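Local atomic coordinates of DTDP-4-dehydrorhamnose reductase, rfbD ortholog (PDB entry 1VL0), a protein that binds NADH and probably reduces dTDP-6-deoxy-L-lyxo-4-hexulose to dTDP-L-rhamnose, a step of dTDP-L-rhamnose biosynthesis. Residues G25-K30 against T195-L200; Q45-T50 against N56-E61; E183-H188 against T248-R253. All coordinates share one frame; numbering follows the deposited sequence.

Contact 1: residues G25-K30 against T195-L200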
loop_
_atom_site.group_PDB
_atom_site.type_symbol
_atom_site.label_atom_id
_atom_site.label_comp_id
_atom_site.label_asym_id
_atom_site.label_seq_id
_atom_site.Cartn_x
_atom_site.Cartn_y
_atom_site.Cartn_z
ATOM N N GLY A 25 8.850 21.187 16.076
ATOM C CA GLY A 25 8.357 20.799 17.388
ATOM C C GLY A 25 8.121 22.020 18.269
ATOM O O GLY A 25 7.082 22.152 18.891
ATOM N N ARG A 26 9.082 22.936 18.271
ATOM C CA ARG A 26 8.952 24.206 19.003
ATOM C C ARG A 26 7.811 25.076 18.500
ATOM O O ARG A 26 7.090 25.655 19.294
ATOM C CB ARG A 26 10.245 25.006 18.949
ATOM C CG ARG A 26 11.329 24.434 19.798
ATOM C CD ARG A 26 12.648 25.128 19.613
ATOM N NE ARG A 26 13.649 24.659 20.546
ATOM C CZ ARG A 26 14.378 25.423 21.336
ATOM N NH1 ARG A 26 14.233 26.733 21.333
ATOM N NH2 ARG A 26 15.247 24.871 22.169
ATOM N N GLU A 27 7.640 25.173 17.186
ATOM C CA GLU A 27 6.588 25.990 16.659
ATOM C C GLU A 27 5.195 25.443 16.983
ATOM O O GLU A 27 4.270 26.209 17.302
ATOM C CB GLU A 27 6.787 26.241 15.193
ATOM C CG GLU A 27 5.766 27.196 14.571
ATOM C CD GLU A 27 5.720 28.624 15.155
ATOM O OE1 GLU A 27 6.719 29.146 15.749
ATOM O OE2 GLU A 27 4.658 29.275 15.007
ATOM N N ILE A 28 5.042 24.119 16.954
ATOM C CA ILE A 28 3.767 23.518 17.264
ATOM C C ILE A 28 3.429 23.769 18.730
ATOM O O ILE A 28 2.295 24.113 19.065
ATOM C CB ILE A 28 3.820 22.034 16.957
ATOM C CG1 ILE A 28 3.847 21.832 15.432
ATOM C CG2 ILE A 28 2.612 21.317 17.550
ATOM C CD1 ILE A 28 3.903 20.391 14.961
ATOM N N GLN A 29 4.414 23.597 19.603
ATOM C CA GLN A 29 4.189 23.892 21.027
ATOM C C GLN A 29 3.700 25.335 21.187
ATOM O O GLN A 29 2.748 25.589 21.899
ATOM C CB GLN A 29 5.467 23.681 21.824
ATOM C CG GLN A 29 5.800 22.256 21.967
ATOM C CD GLN A 29 7.001 22.011 22.823
ATOM O OE1 GLN A 29 8.110 21.764 22.314
ATOM N NE2 GLN A 29 6.802 22.069 24.115
ATOM N N LYS A 30 4.340 26.257 20.459
ATOM C CA LYS A 30 4.017 27.668 20.538
ATOM C C LYS A 30 2.602 27.969 20.027
ATOM O O LYS A 30 1.852 28.694 20.686
ATOM C CB LYS A 30 5.055 28.461 19.770
ATOM C CG LYS A 30 4.845 29.950 19.724
ATOM C CD LYS A 30 6.133 30.601 19.230
ATOM C CE LYS A 30 5.912 31.990 18.669
ATOM N NZ LYS A 30 7.223 32.535 18.179
ATOM N N THR A 195 10.398 27.468 3.392
ATOM C CA THR A 195 9.208 27.235 4.157
ATOM C C THR A 195 9.439 27.502 5.600
ATOM O O THR A 195 10.430 27.045 6.164
ATOM C CB THR A 195 8.707 25.776 3.950
ATOM O OG1 THR A 195 8.387 25.610 2.563
ATOM C CG2 THR A 195 7.384 25.505 4.700
ATOM N N SER A 196 8.560 28.329 6.159
ATOM C CA SER A 196 8.644 28.709 7.585
ATOM C C SER A 196 7.920 27.659 8.370
ATOM O O SER A 196 6.902 27.197 7.929
ATOM C CB SER A 196 7.960 30.086 7.848
ATOM O OG SER A 196 7.996 30.400 9.255
ATOM N N THR A 197 8.378 27.346 9.584
ATOM C CA THR A 197 7.638 26.438 10.464
ATOM C C THR A 197 6.294 26.990 10.888
ATOM O O THR A 197 5.408 26.260 11.341
ATOM C CB THR A 197 8.434 26.111 11.746
ATOM O OG1 THR A 197 8.929 27.328 12.357
ATOM C CG2 THR A 197 9.656 25.292 11.418
ATOM N N VAL A 198 6.129 28.294 10.808
ATOM C CA VAL A 198 4.869 28.900 11.227
ATOM C C VAL A 198 3.774 28.394 10.319
ATOM O O VAL A 198 2.703 28.062 10.778
ATOM C CB VAL A 198 4.928 30.452 11.132
ATOM C CG1 VAL A 198 3.522 31.092 11.313
ATOM C CG2 VAL A 198 5.934 30.985 12.160
ATOM N N ASP A 199 4.037 28.413 9.007
ATOM C CA ASP A 199 3.044 27.957 8.018
ATOM C C ASP A 199 2.834 26.433 8.065
ATOM O O ASP A 199 1.731 25.965 7.860
ATOM C CB ASP A 199 3.521 28.338 6.613
ATOM C CG ASP A 199 3.572 29.828 6.431
ATOM O OD1 ASP A 199 4.605 30.398 6.856
ATOM O OD2 ASP A 199 2.594 30.489 5.953
ATOM N N LEU A 200 3.928 25.685 8.270
ATOM C CA LEU A 200 3.874 24.249 8.345
ATOM C C LEU A 200 3.045 23.825 9.542
ATOM O O LEU A 200 2.188 22.971 9.442
ATOM C CB LEU A 200 5.291 23.648 8.414
ATOM C CG LEU A 200 5.340 22.098 8.553
ATOM C CD1 LEU A 200 4.569 21.344 7.455
ATOM C CD2 LEU A 200 6.815 21.700 8.596
#
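Glu27 lies against the first turn of helix 197-210, resting on Thr197 and Val198, and in this way two helices of the Rossmann-type nucleotide-binding fold meet. One is helix 23-32, which follows the first strand of the sheet, 13-18; the other begins directly after strand 191-196. The CA atoms of Glu27 and Thr197 come within 6.3 Å, the closest backbone approach of the two segments. Both side chains leave the backbone pointing into the interface. Glu27 meets its partners with successive parts of its chain. Its CB sits beside the hydroxyl of Thr197, 3.7 Å from OG1, and its CG lies 3.4 Å from the carbonyl O of the same threonine. With CG anti to the backbone N (chi1 -176°) and a bend at chi2 (61°), the chain then carries its carboxylate across the start of the helix to Val198. There the two side chains meet at a slant. No hydrogen bond joins the two segments, so the contact between them is van der Waals in kind. The polar end of Glu27 is held from its own helix instead: OE2 accepts from the amide of Gln31, which also bonds to the carbonyl O of Val198 and so ties both helices together through one side chain. The new helix is opened by Ser196 at the N-cap, whose OG accepts from Val198 N at 3.2 Å and 162°. Thr197 also touches Gln23 and lies near Leu163, both NADH-binding residues, which places the contact beside the dinucleotide. At its outer end the contact closes with the methyl CG2 of Val198, 3.6 Å from Glu27 OE2.

Contact 2: residues Q45-T50 against N56-E61. With NAI (1,4-dihydronicotinamide adenine dinucleotide), chain D.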
loop_
_atom_site.group_PDB
_atom_site.type_symbol
_atom_site.label_atom_id
_atom_site.label_comp_id
_atom_site.label_asym_id
_atom_site.label_seq_id
_atom_site.Cartn_x
_atom_site.Cartn_y
_atom_site.Cartn_z
ATOM N N GLN A 45 15.763 11.962 24.857
ATOM C CA GLN A 45 16.065 11.621 26.239
ATOM C C GLN A 45 14.800 11.282 27.057
ATOM O O GLN A 45 14.903 10.681 28.141
ATOM C CB GLN A 45 16.875 12.745 26.889
ATOM C CG GLN A 45 16.102 14.055 27.147
ATOM C CD GLN A 45 15.982 14.960 25.939
ATOM O OE1 GLN A 45 16.677 14.777 24.910
ATOM N NE2 GLN A 45 15.103 15.960 26.061
ATOM N N ASP A 46 13.622 11.633 26.531
ATOM C CA ASP A 46 12.334 11.320 27.180
ATOM C C ASP A 46 11.655 10.090 26.582
ATOM O O ASP A 46 10.960 9.339 27.271
ATOM C CB ASP A 46 11.339 12.467 27.035
ATOM C CG ASP A 46 11.958 13.832 27.284
ATOM O OD1 ASP A 46 12.294 14.118 28.460
ATOM O OD2 ASP A 46 12.121 14.685 26.348
ATOM N N LEU A 47 11.809 9.949 25.276
ATOM C CA LEU A 47 11.278 8.839 24.525
ATOM C C LEU A 47 12.088 8.684 23.263
ATOM O O LEU A 47 12.028 9.525 22.366
ATOM C CB LEU A 47 9.817 9.092 24.108
ATOM C CG LEU A 47 9.166 7.962 23.309
ATOM C CD1 LEU A 47 9.146 6.683 24.104
ATOM C CD2 LEU A 47 7.762 8.340 22.893
ATOM N N ASP A 48 12.823 7.594 23.215
ATOM C CA ASP A 48 13.564 7.197 22.030
ATOM C C ASP A 48 12.637 6.423 21.110
ATOM O O ASP A 48 12.262 5.299 21.383
ATOM C CB ASP A 48 14.738 6.318 22.455
ATOM C CG ASP A 48 15.619 5.933 21.286
ATOM O OD1 ASP A 48 15.235 6.203 20.127
ATOM O OD2 ASP A 48 16.722 5.380 21.436
ATOM N N ILE A 49 12.253 7.038 20.007
ATOM C CA ILE A 49 11.256 6.460 19.141
ATOM C C ILE A 49 11.732 5.209 18.397
ATOM O O ILE A 49 10.902 4.492 17.869
ATOM C CB ILE A 49 10.685 7.505 18.143
ATOM C CG1 ILE A 49 11.702 7.887 17.057
ATOM C CG2 ILE A 49 10.165 8.752 18.877
ATOM C CD1 ILE A 49 11.087 8.835 16.010
ATOM N N THR A 50 13.043 4.940 18.378
ATOM C CA THR A 50 13.577 3.777 17.686
ATOM C C THR A 50 13.476 2.504 18.519
ATOM O O THR A 50 13.760 1.428 18.001
ATOM C CB THR A 50 15.049 3.953 17.289
ATOM O OG1 THR A 50 15.865 4.052 18.458
ATOM C CG2 THR A 50 15.266 5.243 16.572
ATOM N N ASN A 56 5.908 1.443 22.933
ATOM C CA ASN A 56 4.660 0.774 23.308
ATOM C C ASN A 56 4.222 1.110 24.719
ATOM O O ASN A 56 3.073 1.416 24.954
ATOM C CB ASN A 56 4.742 -0.760 23.149
ATOM C CG ASN A 56 4.966 -1.202 21.705
ATOM O OD1 ASN A 56 4.835 -0.427 20.764
ATOM N ND2 ASN A 56 5.335 -2.465 21.537
ATOM N N LYS A 57 5.153 1.036 25.653
ATOM C CA LYS A 57 4.854 1.315 27.048
ATOM C C LYS A 57 4.367 2.742 27.246
ATOM O O LYS A 57 3.427 2.991 27.973
ATOM C CB LYS A 57 6.106 1.088 27.898
ATOM C CG LYS A 57 5.830 1.122 29.402
ATOM C CD LYS A 57 7.007 1.670 30.186
ATOM C CE LYS A 57 8.073 0.632 30.403
ATOM N NZ LYS A 57 7.843 -0.076 31.694
ATOM N N PHE A 58 5.038 3.678 26.611
ATOM C CA PHE A 58 4.704 5.100 26.719
ATOM C C PHE A 58 3.266 5.340 26.246
ATOM O O PHE A 58 2.448 5.949 26.939
ATOM C CB PHE A 58 5.689 5.922 25.875
ATOM C CG PHE A 58 5.625 7.393 26.128
ATOM C CD1 PHE A 58 4.644 8.171 25.508
ATOM C CD2 PHE A 58 6.549 8.012 26.988
ATOM C CE1 PHE A 58 4.577 9.534 25.723
ATOM C CE2 PHE A 58 6.495 9.376 27.200
ATOM C CZ PHE A 58 5.510 10.139 26.571
ATOM N N PHE A 59 2.954 4.843 25.054
ATOM C CA PHE A 59 1.583 4.999 24.536
ATOM C C PHE A 59 0.525 4.319 25.400
ATOM O O PHE A 59 -0.549 4.858 25.610
ATOM C CB PHE A 59 1.506 4.462 23.131
ATOM C CG PHE A 59 1.921 5.467 22.086
ATOM C CD1 PHE A 59 3.243 5.840 21.946
ATOM C CD2 PHE A 59 0.983 6.049 21.257
ATOM C CE1 PHE A 59 3.625 6.759 20.928
ATOM C CE2 PHE A 59 1.348 6.998 20.317
ATOM C CZ PHE A 59 2.669 7.333 20.149
ATOM N N ASN A 60 0.825 3.121 25.889
ATOM C CA ASN A 60 -0.135 2.384 26.712
ATOM C C ASN A 60 -0.414 3.104 28.032
ATOM O O ASN A 60 -1.536 3.035 28.512
ATOM C CB ASN A 60 0.323 0.949 26.978
ATOM C CG ASN A 60 0.330 0.084 25.711
ATOM O OD1 ASN A 60 -0.285 0.410 24.708
ATOM N ND2 ASN A 60 1.019 -1.040 25.778
ATOM N N GLU A 61 0.586 3.803 28.567
ATOM C CA GLU A 61 0.450 4.542 29.833
ATOM C C GLU A 61 -0.155 5.929 29.619
ATOM O O GLU A 61 -1.072 6.318 30.351
ATOM C CB GLU A 61 1.814 4.641 30.559
ATOM C CG GLU A 61 2.337 3.259 30.982
ATOM C CD GLU A 61 3.704 3.242 31.705
ATOM O OE1 GLU A 61 4.468 4.249 31.666
ATOM O OE2 GLU A 61 4.018 2.173 32.294
HETATM P PA NAI D . 15.176 19.375 13.714
HETATM O O1A NAI D . 16.449 18.741 13.227
HETATM O O2A NAI D . 15.284 20.859 13.965
HETATM O O5B NAI D . 14.689 18.513 14.978
HETATM C C5B NAI D . 14.594 17.111 14.817
HETATM C C4B NAI D . 14.554 16.411 16.170
HETATM O O4B NAI D . 14.834 15.023 15.998
HETATM C C3B NAI D . 15.593 16.878 17.187
HETATM O O3B NAI D . 14.964 17.526 18.276
HETATM C C2B NAI D . 16.271 15.561 17.595
HETATM O O2B NAI D . 16.807 15.534 18.911
HETATM C C1B NAI D . 15.122 14.588 17.313
HETATM N N9A NAI D . 15.383 13.141 17.424
HETATM C C8A NAI D . 16.448 12.485 16.873
HETATM N N7A NAI D . 16.365 11.183 17.212
HETATM C C5A NAI D . 15.278 10.976 17.991
HETATM C C6A NAI D . 14.764 9.826 18.593
HETATM N N6A NAI D . 15.374 8.657 18.470
HETATM N N1A NAI D . 13.613 9.916 19.342
HETATM C C2A NAI D . 12.967 11.149 19.480
HETATM N N3A NAI D . 13.485 12.287 18.915
HETATM C C4A NAI D . 14.631 12.212 18.152
HETATM O O3 NAI D . 14.014 19.016 12.668
HETATM P PN NAI D . 13.123 20.051 11.797
HETATM O O1N NAI D . 11.952 20.510 12.569
HETATM O O2N NAI D . 14.043 20.924 11.034
HETATM O O5D NAI D . 12.427 18.968 10.816
HETATM C C5D NAI D . 11.101 18.543 11.102
HETATM C C4D NAI D . 10.657 17.556 10.055
HETATM O O4D NAI D . 10.708 18.131 8.732
HETATM C C3D NAI D . 11.518 16.294 10.038
HETATM O O3D NAI D . 10.602 15.236 10.061
HETATM C C2D NAI D . 12.302 16.351 8.727
HETATM O O2D NAI D . 12.619 15.116 8.093
HETATM C C1D NAI D . 11.344 17.186 7.870
HETATM N N1N NAI D . 12.007 17.940 6.809
HETATM C C2N NAI D . 12.773 19.033 7.148
HETATM C C3N NAI D . 13.376 19.755 6.119
HETATM C C7N NAI D . 14.483 20.718 6.426
HETATM O O7N NAI D . 14.839 21.631 5.422
HETATM N N7N NAI D . 15.096 20.695 7.616
HETATM C C4N NAI D . 13.188 19.366 4.786
HETATM C C5N NAI D . 12.409 18.256 4.459
HETATM C C6N NAI D . 11.828 17.557 5.512
#
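Leu47 and Phe58 make nearly all of this contact, an apolar pairing between the loop after strand 37-42 and helix 52-62. Both side chains start out toward the opposite segment. The leucine lays its CD2 methyl over one face of the phenyl ring, a CH-pi contact 4.1 Å from the ring centroid and 16° off the normal. Its other methyl, CD1, drops toward the root of the ring and meets Phe58 CB at 4.0 Å. The phenylalanine, its CG anti to the backbone N (chi1 -168°), also packs on Ile40 and Thr42 of strand 37-42, and Lys62 makes a cation-pi contact with it. Just past Leu47 the loop turns to the cofactor. Asp48 OD1 accepts from the amino group N6A of the NADH adenine at 3.0 Å. Ile49 N donates to NADH N1A at 3.3 Å, nearly straight at 177°. Thr50 N and OG1 both reach Asp48 OD1 from the same face of the carboxylate, the backbone bond closing an Asx turn, consistent with holding the carboxylate in place. An Asp carboxylate on the adenine amino group with the next backbone N-H on the ring nitrogen is the adenine site of the extended short-chain dehydrogenases/reductases.

Contact 3: residues E183-H188 against T248-R253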
loop_
_atom_site.group_PDB
_atom_site.type_symbol
_atom_site.label_atom_id
_atom_site.label_comp_id
_atom_site.label_asym_id
_atom_site.label_seq_id
_atom_site.Cartn_x
_atom_site.Cartn_y
_atom_site.Cartn_z
ATOM N N GLU A 183 32.011 38.174 -0.141
ATOM C CA GLU A 183 31.203 37.504 -1.146
ATOM C C GLU A 183 30.980 36.023 -0.872
ATOM O O GLU A 183 31.748 35.366 -0.160
ATOM C CB GLU A 183 31.788 37.724 -2.537
ATOM C CG GLU A 183 32.940 36.811 -2.922
ATOM N N LEU A 184 29.872 35.528 -1.421
ATOM C CA LEU A 184 29.463 34.142 -1.275
ATOM C C LEU A 184 29.048 33.606 -2.638
ATOM O O LEU A 184 28.616 34.360 -3.512
ATOM C CB LEU A 184 28.308 34.016 -0.267
ATOM C CG LEU A 184 28.596 34.421 1.186
ATOM C CD1 LEU A 184 27.299 34.500 1.968
ATOM C CD2 LEU A 184 29.572 33.442 1.887
ATOM N N LYS A 185 29.240 32.308 -2.818
ATOM C CA LYS A 185 28.674 31.541 -3.936
ATOM C C LYS A 185 27.549 30.669 -3.405
ATOM O O LYS A 185 27.733 29.959 -2.412
ATOM C CB LYS A 185 29.744 30.668 -4.587
ATOM C CG LYS A 185 30.771 31.458 -5.367
ATOM C CD LYS A 185 31.778 30.513 -6.040
ATOM C CE LYS A 185 32.877 31.284 -6.759
ATOM N NZ LYS A 185 33.750 30.383 -7.592
ATOM N N VAL A 186 26.376 30.779 -4.034
ATOM C CA VAL A 186 25.192 29.997 -3.649
ATOM C C VAL A 186 24.582 29.351 -4.908
ATOM O O VAL A 186 24.471 29.994 -5.944
ATOM C CB VAL A 186 24.142 30.871 -2.905
ATOM C CG1 VAL A 186 22.962 30.032 -2.426
ATOM C CG2 VAL A 186 24.739 31.548 -1.711
ATOM N N VAL A 187 24.194 28.084 -4.819
ATOM C CA VAL A 187 23.661 27.365 -5.984
ATOM C C VAL A 187 22.395 27.987 -6.514
ATOM O O VAL A 187 21.460 28.277 -5.749
ATOM C CB VAL A 187 23.370 25.841 -5.744
ATOM C CG1 VAL A 187 24.658 25.071 -5.644
ATOM C CG2 VAL A 187 22.494 25.590 -4.510
ATOM N N HIS A 188 22.388 28.205 -7.823
ATOM C CA HIS A 188 21.230 28.745 -8.548
ATOM C C HIS A 188 20.497 27.669 -9.419
ATOM O O HIS A 188 19.443 27.918 -10.023
ATOM C CB HIS A 188 21.696 29.901 -9.428
ATOM C CG HIS A 188 20.599 30.804 -9.882
ATOM N ND1 HIS A 188 19.478 31.068 -9.116
ATOM C CD2 HIS A 188 20.465 31.536 -11.010
ATOM C CE1 HIS A 188 18.695 31.913 -9.764
ATOM N NE2 HIS A 188 19.273 32.215 -10.912
ATOM N N THR A 248 25.775 23.297 -9.027
ATOM C CA THR A 248 25.904 22.192 -8.093
ATOM C C THR A 248 27.249 21.466 -8.254
ATOM O O THR A 248 27.815 20.985 -7.261
ATOM C CB THR A 248 24.710 21.235 -8.306
ATOM O OG1 THR A 248 23.488 21.900 -7.918
ATOM C CG2 THR A 248 24.784 20.006 -7.389
ATOM N N GLU A 249 27.752 21.404 -9.491
ATOM C CA GLU A 249 29.007 20.685 -9.801
ATOM C C GLU A 249 30.219 21.329 -9.155
ATOM O O GLU A 249 31.197 20.658 -8.842
ATOM C CB GLU A 249 29.234 20.585 -11.325
ATOM C CG GLU A 249 28.346 19.562 -12.023
ATOM N N GLU A 250 30.138 22.632 -8.961
ATOM C CA GLU A 250 31.224 23.406 -8.390
ATOM C C GLU A 250 31.572 23.043 -6.938
ATOM O O GLU A 250 32.733 23.176 -6.524
ATOM C CB GLU A 250 30.875 24.887 -8.486
ATOM C CG GLU A 250 31.429 25.572 -9.706
ATOM C CD GLU A 250 30.863 26.967 -9.839
ATOM O OE1 GLU A 250 31.260 27.812 -8.993
ATOM O OE2 GLU A 250 30.025 27.204 -10.761
ATOM N N PHE A 251 30.591 22.572 -6.171
ATOM C CA PHE A 251 30.789 22.327 -4.738
ATOM C C PHE A 251 30.097 21.019 -4.282
ATOM O O PHE A 251 29.046 21.045 -3.632
ATOM C CB PHE A 251 30.331 23.588 -3.995
ATOM C CG PHE A 251 31.363 24.687 -3.975
ATOM C CD1 PHE A 251 32.630 24.486 -3.430
ATOM C CD2 PHE A 251 31.085 25.912 -4.600
ATOM C CE1 PHE A 251 33.602 25.508 -3.465
ATOM C CE2 PHE A 251 32.038 26.937 -4.637
ATOM C CZ PHE A 251 33.303 26.734 -4.069
ATOM N N PRO A 252 30.703 19.878 -4.639
ATOM C CA PRO A 252 30.045 18.558 -4.537
ATOM C C PRO A 252 29.873 18.018 -3.116
ATOM O O PRO A 252 30.678 18.305 -2.229
ATOM C CB PRO A 252 30.975 17.646 -5.345
ATOM C CG PRO A 252 32.324 18.284 -5.244
ATOM C CD PRO A 252 32.081 19.761 -5.156
ATOM N N ARG A 253 28.810 17.239 -2.914
ATOM C CA ARG A 253 28.487 16.677 -1.594
ATOM C C ARG A 253 28.149 15.193 -1.687
ATOM O O ARG A 253 27.782 14.720 -2.756
ATOM C CB ARG A 253 27.278 17.385 -0.999
ATOM C CG ARG A 253 27.434 18.848 -0.600
ATOM C CD ARG A 253 28.442 19.202 0.462
ATOM N NE ARG A 253 27.688 19.489 1.687
ATOM C CZ ARG A 253 26.779 20.481 1.815
ATOM N NH1 ARG A 253 26.515 21.312 0.801
ATOM N NH2 ARG A 253 26.123 20.649 2.966
#
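Lys185 reaches from strand 183-187 to Glu250 and Phe251, while two residues further on Val187 packs against Thr248. The lysine chain is extended beyond CG and crosses both partners at about a right angle. Its CD methylene meets the rim of the Phe251 ring, 3.9 Å from CE2 and near the ring plane, so this is an edge contact and no stack. Beyond it, NZ faces Glu250 OE1 at 3.8 Å, a long salt bridge at the surface that is probably weak. The second patch is apolar on the strand side: Val187 CG1, anti to its carbonyl carbon (chi1 -72°), lies 4.0 Å from Thr248 CA and 4.1 Å from Thr248 OG1. No hydrogen bond passes between the two segments.

What presents these groups is a type I beta turn from Thr248 to Phe251, closed by a weak bond from Phe251 N to Thr248 O. It brings Glu250 and Phe251 to the lysine side by side. The hydroxyl of Thr248 has its polar partners outside the two segments, in Asp189 and Gln190, just past His188, which tie the start of the turn to the chain leaving the C-terminal end of strand 183-187.

Further out, strand 183-187 pairs in parallel with strand 242-246; Val186 bonds through its backbone to Thr244 and Cys246. Helices 170-180 and 226-237 pack on Leu184 and Val186, while Lys185, from the alternate side of the strand, meets the turn that follows strand 242-246.

Contacts 1 and 2 belong to the large sheet and its helices, around the cofactor: contact 2 is nested along the chain inside the loop that contact 1 closes, with centres 23 Å apart. Contact 3 lies by the small parallel sheet of strands 183-187 and 242-246, its centre 29 Å from that of contact 1. Contacts 2 and 3 lie on opposite sides of the chain's centre, 41 Å apart. The order 25-30, 183-188, 195-200, 248-253 makes contacts 1 and 3 alternate; strand 191-196, next after 183-187, leads back to the large sheet. Contacts 1 and 2 thus lie by the dinucleotide, whereas contact 3 is a surface contact away from the annotated sites, the Val187 side chain about 13 Å from the cofactor.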